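H subunit of photosynthetic reaction center complex (Rhodopseudomonas palustris, PDB 6Z5S) probably caps the cytoplasmic side of the photosynthetic reaction center, anchored by one transmembrane helix, and supports electron and proton transfer to the quinones. Local coordinates at residues V107-Y112 and A241-A246. Sequence-based numbering, arbitrary orientation.
Sequences VGPGSY and AGTLYA
A tight turn in the loop that follows helix 102-105 lays the ring of Pro109 against the last turn of helix 229-245, where it meets Thr243, Leu244 and Tyr245. CG of the proline sits 3.6 Å from Leu244 CB, and the two side chains cross at about a right angle. Leu244 has its CG anti to the backbone N (chi1 -160°), and chi2 then sets CD2 within 3.7 Å of both CG and CD of Pro109. That same methyl lies over one face of the Tyr245 ring, offset toward the rim. Tyr245 meets the proline obliquely, its CE2 3.8 Å from Pro109 CD, and CE2 also comes near the carbonyl oxygen of Val107. Pro109 CB touches Thr243 OG1, a hydroxyl whose hydrogen bond goes to the carbonyl of Gly240. An alanine in place of Pro109 would probably open a gap beside Leu244 and Tyr245, because CG and CD make the closest contacts of the proline ring with those two.

The turn is held from within: Gly110 N bonds to Val107 O, while Gly108 O accepts from both the backbone N and OG of Ser111, the hydroxyl at 2.6 Å. Gly110 passes close to the helix, its CA 3.6 Å from Ala241 CB. No hydrogen bond joins the two segments, so the loop of the N-terminal region and the C-terminal helix meet here by van der Waals contact. Pro102 and Phe103 of helix 102-105 also touch Tyr245, and Pro109 O and Ser111 O each accept a hydrogen bond from a basic side chain of another protein chain, placing this turn at a subunit interface.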
ATOM      1  N   VAL D 107      20.959  -7.885 -30.104  1.00 44.01           N
ATOM      2  CA  VAL D 107      20.204  -9.056 -29.688  1.00 44.01           C
ATOM      3  C   VAL D 107      20.516  -9.341 -28.229  1.00 44.01           C
ATOM      4  O   VAL D 107      21.556  -8.944 -27.701  1.00 44.01           O
ATOM      5  CB  VAL D 107      20.512 -10.292 -30.555  1.00 44.01           C
ATOM      6  CG1 VAL D 107      20.169 -10.018 -31.997  1.00 44.01           C
ATOM      7  CG2 VAL D 107      21.959 -10.683 -30.418  1.00 44.01           C
ATOM      8  N   GLY D 108      19.592 -10.036 -27.578  1.00 40.97           N
ATOM      9  CA  GLY D 108      19.742 -10.385 -26.187  1.00 40.97           C
ATOM     10  C   GLY D 108      19.706  -9.174 -25.288  1.00 40.97           C
ATOM     11  O   GLY D 108      18.929  -8.241 -25.498  1.00 40.97           O
ATOM     12  N   PRO D 109      20.551  -9.167 -24.254  1.00 41.73           N
ATOM     13  CA  PRO D 109      20.693  -7.959 -23.431  1.00 41.73           C
ATOM     14  C   PRO D 109      21.125  -6.740 -24.218  1.00 41.73           C
ATOM     15  O   PRO D 109      21.032  -5.626 -23.694  1.00 41.73           O
ATOM     16  CB  PRO D 109      21.758  -8.359 -22.407  1.00 41.73           C
ATOM     17  CG  PRO D 109      21.688  -9.818 -22.356  1.00 41.73           C
ATOM     18  CD  PRO D 109      21.338 -10.286 -23.722  1.00 41.73           C
ATOM     19  N   GLY D 110      21.592  -6.907 -25.448  1.00 41.99           N
ATOM     20  CA  GLY D 110      21.966  -5.802 -26.297  1.00 41.99           C
ATOM     21  C   GLY D 110      20.908  -5.364 -27.278  1.00 41.99           C
ATOM     22  O   GLY D 110      21.219  -4.602 -28.199  1.00 41.99           O
ATOM     23  N   SER D 111      19.670  -5.808 -27.114  1.00 42.95           N
ATOM     24  CA  SER D 111      18.610  -5.461 -28.041  1.00 42.95           C
ATOM     25  C   SER D 111      18.122  -4.040 -27.808  1.00 42.95           C
ATOM     26  O   SER D 111      18.225  -3.496 -26.707  1.00 42.95           O
ATOM     27  CB  SER D 111      17.445  -6.430 -27.895  1.00 42.95           C
ATOM     28  OG  SER D 111      17.908  -7.760 -27.859  1.00 42.95           O
ATOM     29  N   TYR D 112      17.589  -3.440 -28.865  1.00 45.01           N
ATOM     30  CA  TYR D 112      16.962  -2.133 -28.777  1.00 45.01           C
ATOM     31  C   TYR D 112      15.675  -2.161 -29.578  1.00 45.01           C
ATOM     32  O   TYR D 112      15.411  -3.088 -30.342  1.00 45.01           O
ATOM     33  CB  TYR D 112      17.887  -1.022 -29.280  1.00 45.01           C
ATOM     34  CG  TYR D 112      18.412  -1.238 -30.675  1.00 45.01           C
ATOM     35  CD1 TYR D 112      19.568  -1.960 -30.894  1.00 45.01           C
ATOM     36  CD2 TYR D 112      17.753  -0.716 -31.772  1.00 45.01           C
ATOM     37  CE1 TYR D 112      20.050  -2.160 -32.159  1.00 45.01           C
ATOM     38  CE2 TYR D 112      18.229  -0.910 -33.041  1.00 45.01           C
ATOM     39  CZ  TYR D 112      19.378  -1.633 -33.229  1.00 45.01           C
ATOM     40  OH  TYR D 112      19.864  -1.834 -34.496  1.00 45.01           O
ATOM     41  N   ALA D 241      24.643  -4.991 -23.827  1.00 50.41           N
ATOM     42  CA  ALA D 241      25.156  -6.222 -24.414  1.00 50.41           C
ATOM     43  C   ALA D 241      26.347  -6.753 -23.639  1.00 50.41           C
ATOM     44  O   ALA D 241      26.518  -7.970 -23.517  1.00 50.41           O
ATOM     45  CB  ALA D 241      25.538  -5.991 -25.873  1.00 50.41           C
ATOM     46  N   GLY D 242      27.174  -5.861 -23.097  1.00 54.57           N
ATOM     47  CA  GLY D 242      28.336  -6.288 -22.351  1.00 54.57           C
ATOM     48  C   GLY D 242      28.014  -7.039 -21.081  1.00 54.57           C
ATOM     49  O   GLY D 242      28.862  -7.781 -20.583  1.00 54.57           O
ATOM     50  N   THR D 243      26.807  -6.867 -20.547  1.00 51.01           N
ATOM     51  CA  THR D 243      26.432  -7.577 -19.332  1.00 51.01           C
ATOM     52  C   THR D 243      26.383  -9.080 -19.539  1.00 51.01           C
ATOM     53  O   THR D 243      26.387  -9.830 -18.560  1.00 51.01           O
ATOM     54  CB  THR D 243      25.077  -7.084 -18.825  1.00 51.01           C
ATOM     55  OG1 THR D 243      24.036  -7.618 -19.648  1.00 51.01           O
ATOM     56  CG2 THR D 243      25.013  -5.570 -18.856  1.00 51.01           C
ATOM     57  N   LEU D 244      26.344  -9.541 -20.782  1.00 50.11           N
ATOM     58  CA  LEU D 244      26.264 -10.968 -21.035  1.00 50.11           C
ATOM     59  C   LEU D 244      27.330 -11.426 -22.018  1.00 50.11           C
ATOM     60  O   LEU D 244      27.786 -12.568 -21.952  1.00 50.11           O
ATOM     61  CB  LEU D 244      24.882 -11.332 -21.565  1.00 50.11           C
ATOM     62  CG  LEU D 244      24.484 -12.796 -21.436  1.00 50.11           C
ATOM     63  CD1 LEU D 244      24.185 -13.124 -19.995  1.00 50.11           C
ATOM     64  CD2 LEU D 244      23.293 -13.096 -22.309  1.00 50.11           C
ATOM     65  N   TYR D 245      27.731 -10.551 -22.936  1.00 51.83           N
ATOM     66  CA  TYR D 245      28.583 -10.956 -24.038  1.00 51.83           C
ATOM     67  C   TYR D 245      29.994 -10.398 -23.980  1.00 51.83           C
ATOM     68  O   TYR D 245      30.853 -10.874 -24.729  1.00 51.83           O
ATOM     69  CB  TYR D 245      27.947 -10.553 -25.370  1.00 51.83           C
ATOM     70  CG  TYR D 245      26.636 -11.231 -25.638  1.00 51.83           C
ATOM     71  CD1 TYR D 245      26.565 -12.601 -25.783  1.00 51.83           C
ATOM     72  CD2 TYR D 245      25.468 -10.503 -25.752  1.00 51.83           C
ATOM     73  CE1 TYR D 245      25.373 -13.225 -26.030  1.00 51.83           C
ATOM     74  CE2 TYR D 245      24.270 -11.122 -26.000  1.00 51.83           C
ATOM     75  CZ  TYR D 245      24.231 -12.482 -26.139  1.00 51.83           C
ATOM     76  OH  TYR D 245      23.037 -13.103 -26.387  1.00 51.83           O
ATOM     77  N   ALA D 246      30.272  -9.412 -23.129  1.00 73.78           N
ATOM     78  CA  ALA D 246      31.637  -8.893 -23.075  1.00 73.78           C
ATOM     79  C   ALA D 246      32.529  -9.780 -22.215  1.00 73.78           C
ATOM     80  O   ALA D 246      33.391 -10.495 -22.738  1.00 73.78           O
ATOM     81  CB  ALA D 246      31.640  -7.455 -22.549  1.00 73.78           C
TER